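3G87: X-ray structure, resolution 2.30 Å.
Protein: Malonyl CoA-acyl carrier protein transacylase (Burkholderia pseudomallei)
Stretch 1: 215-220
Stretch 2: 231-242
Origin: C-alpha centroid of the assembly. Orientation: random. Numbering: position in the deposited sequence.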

ATOM      1  N   ARG A 215       1.104 -17.173 -13.511  1.00 26.96           N
ATOM      2  CA  ARG A 215       2.495 -17.560 -13.423  1.00 27.23           C
ATOM      3  C   ARG A 215       3.266 -16.264 -13.182  1.00 27.54           C
ATOM      4  O   ARG A 215       3.369 -15.420 -14.077  1.00 28.75           O
ATOM      5  CB  ARG A 215       2.917 -18.299 -14.701  1.00 28.64           C
ATOM      6  N   LEU A 216       3.743 -16.071 -11.942  1.00 27.03           N
ATOM      7  CA  LEU A 216       4.417 -14.834 -11.522  1.00 25.55           C
ATOM      8  C   LEU A 216       5.932 -14.959 -11.629  1.00 25.70           C
ATOM      9  O   LEU A 216       6.508 -15.845 -11.003  1.00 25.99           O
ATOM     10  CB  LEU A 216       4.041 -14.521 -10.089  1.00 24.31           C
ATOM     11  CG  LEU A 216       2.873 -13.593 -10.018  1.00 23.33           C
ATOM     12  CD1 LEU A 216       1.609 -14.303 -10.353  1.00 21.59           C
ATOM     13  CD2 LEU A 216       2.809 -13.057  -8.638  1.00 25.26           C
ATOM     14  N   ALA A 217       6.570 -14.092 -12.431  1.00 24.75           N
ATOM     15  CA  ALA A 217       8.036 -14.137 -12.625  1.00 23.50           C
ATOM     16  C   ALA A 217       8.789 -13.614 -11.395  1.00 22.78           C
ATOM     17  O   ALA A 217       8.250 -12.840 -10.607  1.00 22.15           O
ATOM     18  CB  ALA A 217       8.472 -13.399 -13.955  1.00 22.03           C
ATOM     19  N   ASP A 218      10.026 -14.062 -11.209  1.00 23.55           N
ATOM     20  CA  ASP A 218      10.862 -13.582 -10.094  1.00 24.21           C
ATOM     21  C   ASP A 218      11.198 -12.115 -10.427  1.00 23.41           C
ATOM     22  O   ASP A 218      11.266 -11.751 -11.628  1.00 24.44           O
ATOM     23  CB  ASP A 218      12.141 -14.435  -9.956  1.00 24.62           C
ATOM     24  CG  ASP A 218      11.871 -15.866  -9.431  1.00 28.69           C
ATOM     25  OD1 ASP A 218      10.936 -16.092  -8.616  1.00 33.23           O
ATOM     26  OD2 ASP A 218      12.620 -16.786  -9.825  1.00 32.12           O
ATOM     27  N   PRO A 219      11.384 -11.258  -9.404  1.00 22.38           N
ATOM     28  CA  PRO A 219      11.620  -9.831  -9.741  1.00 21.78           C
ATOM     29  C   PRO A 219      12.961  -9.545 -10.424  1.00 21.04           C
ATOM     30  O   PRO A 219      13.980 -10.083 -10.036  1.00 21.58           O
ATOM     31  CB  PRO A 219      11.563  -9.112  -8.374  1.00 21.47           C
ATOM     32  CG  PRO A 219      11.034 -10.065  -7.409  1.00 21.70           C
ATOM     33  CD  PRO A 219      11.267 -11.476  -7.948  1.00 22.02           C
ATOM     34  N   ALA A 220      12.956  -8.639 -11.383  1.00 20.23           N
ATOM     35  CA  ALA A 220      14.143  -8.302 -12.100  1.00 19.32           C
ATOM     36  C   ALA A 220      14.883  -7.184 -11.362  1.00 19.69           C
ATOM     37  O   ALA A 220      16.058  -6.946 -11.645  1.00 19.14           O
ATOM     38  CB  ALA A 220      13.764  -7.848 -13.447  1.00 19.67           C
ATOM     39  N   PRO A 231      13.618  -8.054   0.734  1.00 18.08           N
ATOM     40  CA  PRO A 231      13.387  -8.416  -0.650  1.00 18.52           C
ATOM     41  C   PRO A 231      12.565  -9.720  -0.844  1.00 20.57           C
ATOM     42  O   PRO A 231      12.830 -10.695  -0.214  1.00 20.92           O
ATOM     43  CB  PRO A 231      14.794  -8.587  -1.171  1.00 18.15           C
ATOM     44  CG  PRO A 231      15.633  -8.044  -0.230  1.00 15.43           C
ATOM     45  CD  PRO A 231      15.040  -7.995   1.030  1.00 18.20           C
ATOM     46  N   TYR A 232      11.559  -9.673  -1.693  1.00 20.89           N
ATOM     47  CA  TYR A 232      10.871 -10.835  -2.193  1.00 21.95           C
ATOM     48  C   TYR A 232      11.854 -11.939  -2.611  1.00 24.32           C
ATOM     49  O   TYR A 232      12.781 -11.733  -3.321  1.00 23.99           O
ATOM     50  CB  TYR A 232       9.949 -10.479  -3.358  1.00 20.90           C
ATOM     51  CG  TYR A 232       8.477 -10.253  -3.071  1.00 17.51           C
ATOM     52  CD1 TYR A 232       7.990  -9.010  -2.794  1.00 13.43           C
ATOM     53  CD2 TYR A 232       7.576 -11.275  -3.160  1.00 16.97           C
ATOM     54  CE1 TYR A 232       6.716  -8.805  -2.572  1.00 11.68           C
ATOM     55  CE2 TYR A 232       6.297 -11.080  -2.926  1.00 14.31           C
ATOM     56  CZ  TYR A 232       5.847  -9.837  -2.635  1.00 16.18           C
ATOM     57  OH  TYR A 232       4.545  -9.636  -2.417  1.00 17.83           O
ATOM     58  N   GLU A 233      11.645 -13.133  -2.121  1.00 26.81           N
ATOM     59  CA  GLU A 233      12.530 -14.206  -2.446  1.00 29.83           C
ATOM     60  C   GLU A 233      12.220 -14.725  -3.819  1.00 30.76           C
ATOM     61  O   GLU A 233      11.152 -14.595  -4.255  1.00 30.99           O
ATOM     62  CB  GLU A 233      12.368 -15.319  -1.445  1.00 30.60           C
ATOM     63  CG  GLU A 233      13.208 -15.179  -0.227  1.00 36.75           C
ATOM     64  CD  GLU A 233      12.774 -16.101   0.839  1.00 44.96           C
ATOM     65  OE1 GLU A 233      13.345 -17.197   0.886  1.00 47.60           O
ATOM     66  OE2 GLU A 233      11.836 -15.769   1.594  1.00 46.29           O
ATOM     67  N   ASN A 234      13.159 -15.330  -4.495  1.00 31.77           N
ATOM     68  CA  ASN A 234      12.836 -16.004  -5.717  1.00 33.66           C
ATOM     69  C   ASN A 234      11.970 -17.201  -5.378  1.00 34.60           C
ATOM     70  O   ASN A 234      12.205 -17.883  -4.423  1.00 35.64           O
ATOM     71  CB  ASN A 234      14.071 -16.383  -6.495  1.00 33.75           C
ATOM     72  CG  ASN A 234      14.746 -15.212  -7.116  1.00 33.49           C
ATOM     73  OD1 ASN A 234      14.151 -14.228  -7.378  1.00 36.63           O
ATOM     74  ND2 ASN A 234      15.999 -15.333  -7.359  1.00 32.36           N
ATOM     75  N   GLY A 235      10.910 -17.374  -6.119  1.00 35.31           N
ATOM     76  CA  GLY A 235       9.938 -18.374  -5.807  1.00 36.17           C
ATOM     77  C   GLY A 235       8.892 -18.092  -4.769  1.00 36.16           C
ATOM     78  O   GLY A 235       8.018 -18.869  -4.621  1.00 36.49           O
ATOM     79  N   ARG A 236       8.948 -16.989  -4.056  1.00 36.55           N
ATOM     80  CA  ARG A 236       7.958 -16.751  -3.038  1.00 36.94           C
ATOM     81  C   ARG A 236       7.095 -15.568  -3.321  1.00 36.43           C
ATOM     82  O   ARG A 236       6.518 -14.992  -2.436  1.00 37.07           O
ATOM     83  CB  ARG A 236       8.578 -16.561  -1.664  1.00 37.54           C
ATOM     84  CG  ARG A 236       9.744 -17.395  -1.338  1.00 42.07           C
ATOM     85  CD  ARG A 236       9.319 -18.743  -0.944  1.00 48.63           C
ATOM     86  NE  ARG A 236       9.122 -18.896   0.479  1.00 52.29           N
ATOM     87  CZ  ARG A 236       8.625 -19.981   1.032  1.00 54.11           C
ATOM     88  NH1 ARG A 236       8.257 -20.990   0.279  1.00 54.31           N
ATOM     89  NH2 ARG A 236       8.501 -20.049   2.336  1.00 54.05           N
ATOM     90  N   VAL A 237       7.002 -15.201  -4.565  1.00 35.87           N
ATOM     91  CA  VAL A 237       6.224 -14.038  -4.925  1.00 34.71           C
ATOM     92  C   VAL A 237       4.764 -14.189  -4.579  1.00 35.47           C
ATOM     93  O   VAL A 237       4.235 -13.400  -3.892  1.00 35.89           O
ATOM     94  CB  VAL A 237       6.423 -13.648  -6.385  1.00 34.05           C
ATOM     95  CG1 VAL A 237       5.829 -12.349  -6.677  1.00 31.54           C
ATOM     96  CG2 VAL A 237       7.868 -13.675  -6.730  1.00 32.04           C
ATOM     97  N   SER A 238       4.111 -15.218  -5.060  1.00 36.50           N
ATOM     98  CA  SER A 238       2.738 -15.410  -4.696  1.00 37.14           C
ATOM     99  C   SER A 238       2.607 -15.645  -3.242  1.00 36.98           C
ATOM    100  O   SER A 238       1.700 -15.193  -2.638  1.00 36.25           O
ATOM    101  CB  SER A 238       2.131 -16.560  -5.456  1.00 37.40           C
ATOM    102  OG  SER A 238       2.423 -16.386  -6.779  1.00 39.18           O
ATOM    103  N   GLU A 239       3.524 -16.358  -2.652  1.00 38.03           N
ATOM    104  CA  GLU A 239       3.496 -16.495  -1.214  1.00 39.99           C
ATOM    105  C   GLU A 239       3.481 -15.121  -0.518  1.00 39.78           C
ATOM    106  O   GLU A 239       2.617 -14.843   0.288  1.00 40.57           O
ATOM    107  CB  GLU A 239       4.665 -17.355  -0.747  1.00 40.86           C
ATOM    108  CG  GLU A 239       4.671 -17.688   0.710  1.00 46.47           C
ATOM    109  CD  GLU A 239       6.013 -18.198   1.225  1.00 52.99           C
ATOM    110  OE1 GLU A 239       6.717 -17.489   1.976  1.00 52.84           O
ATOM    111  OE2 GLU A 239       6.362 -19.323   0.885  1.00 55.44           O
ATOM    112  N   GLY A 240       4.412 -14.249  -0.871  1.00 38.85           N
ATOM    113  CA  GLY A 240       4.550 -12.965  -0.229  1.00 37.72           C
ATOM    114  C   GLY A 240       3.375 -12.095  -0.435  1.00 37.66           C
ATOM    115  O   GLY A 240       2.967 -11.349   0.406  1.00 37.95           O
ATOM    116  N   LEU A 241       2.798 -12.244  -1.594  1.00 36.70           N
ATOM    117  CA  LEU A 241       1.741 -11.400  -2.028  1.00 35.55           C
ATOM    118  C   LEU A 241       0.515 -11.721  -1.260  1.00 35.60           C
ATOM    119  O   LEU A 241      -0.210 -10.871  -0.893  1.00 35.35           O
ATOM    120  CB  LEU A 241       1.533 -11.608  -3.508  1.00 34.25           C
ATOM    121  CG  LEU A 241       0.779 -10.502  -4.200  1.00 33.80           C
ATOM    122  CD1 LEU A 241       1.163  -9.186  -3.648  1.00 26.14           C
ATOM    123  CD2 LEU A 241       0.827 -10.531  -5.663  1.00 31.64           C
ATOM    124  N   ALA A 242       0.299 -12.998  -1.024  1.00 36.63           N
ATOM    125  CA  ALA A 242      -0.898 -13.460  -0.357  1.00 37.07           C
ATOM    126  C   ALA A 242      -0.820 -13.195   1.125  1.00 37.21           C
ATOM    127  O   ALA A 242      -1.710 -12.688   1.711  1.00 38.65           O
ATOM    128  CB  ALA A 242      -1.079 -14.835  -0.588  1.00 37.06           C
TER

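At the heart of this contact lies Val 237, the first residue of a helix that runs through 242 and beyond. Its CA-to-CB bond points toward the irregular segment 215-220, extended as far as Pro 219, and its two methyls meet different neighbours. CG1 lies 3.7 Å from CD2 of Leu 216, while CG2 lies 4.2 Å from CD of Pro 219 and 4.0 Å from the carbonyl O of Ala 217. A beta-branched side chain suits this place because it spreads two methyls close to the backbone and so can touch several residues of the passing segment at once.

Leu 216 points toward the helix in return. The same CD2 that touches Val 237 also comes within 4.4 Å of Leu 241 CD2, one helical turn further on, and within 3.8 Å of Ser 238 OG, where the apolar patch gives way to a more exposed edge. Leucine has the reach to cover this surface, although its chi1 of -94° lies between the usual wells. The backbone follows the same pairing, with the CA atoms of Leu 216 and Val 237 6.9 Å apart.

Alternation is the rule in an extended segment, and it is visible here: Leu 216 and Asp 218 point toward the other stretch, whereas Arg 215 and Ala 217 point away. Pro 219 follows sideways and supplies a compact apolar ring, whose CG rests 4.2 Å from Tyr 232 CB. The tyrosine starts toward this contact, but its end leads away, and its hydroxyl is hydrogen-bonded elsewhere in the structure. Its ring also bears on the helix: a CB on Gly 240 would clash with Tyr 232 CE2 at 2.5 Å.

The polar edge is built around the type II turn from Glu 233 to Arg 236, closed by a hydrogen bond from Arg 236 N to Glu 233 O (3.3 Å). Here the chains draw closer, to 5.4 Å between the CA atoms of Asp 218 and Asn 234. Asp 218 OD1 accepts a hydrogen bond from Gly 235 N at 2.8 Å, with a nearly straight N-H...O angle of 162°. The short acidic side chain thus satisfies a backbone amide of the turn and ties the two stretches together. Glycine fits the third turn position, since at phi 82° and psi -7° a CB would be jammed against the preceding carbonyl O. Beside this bond, Asn 234 OD1 packs 3.3 Å from Asp 218 CB and 4.0 Å from Pro 219 CD.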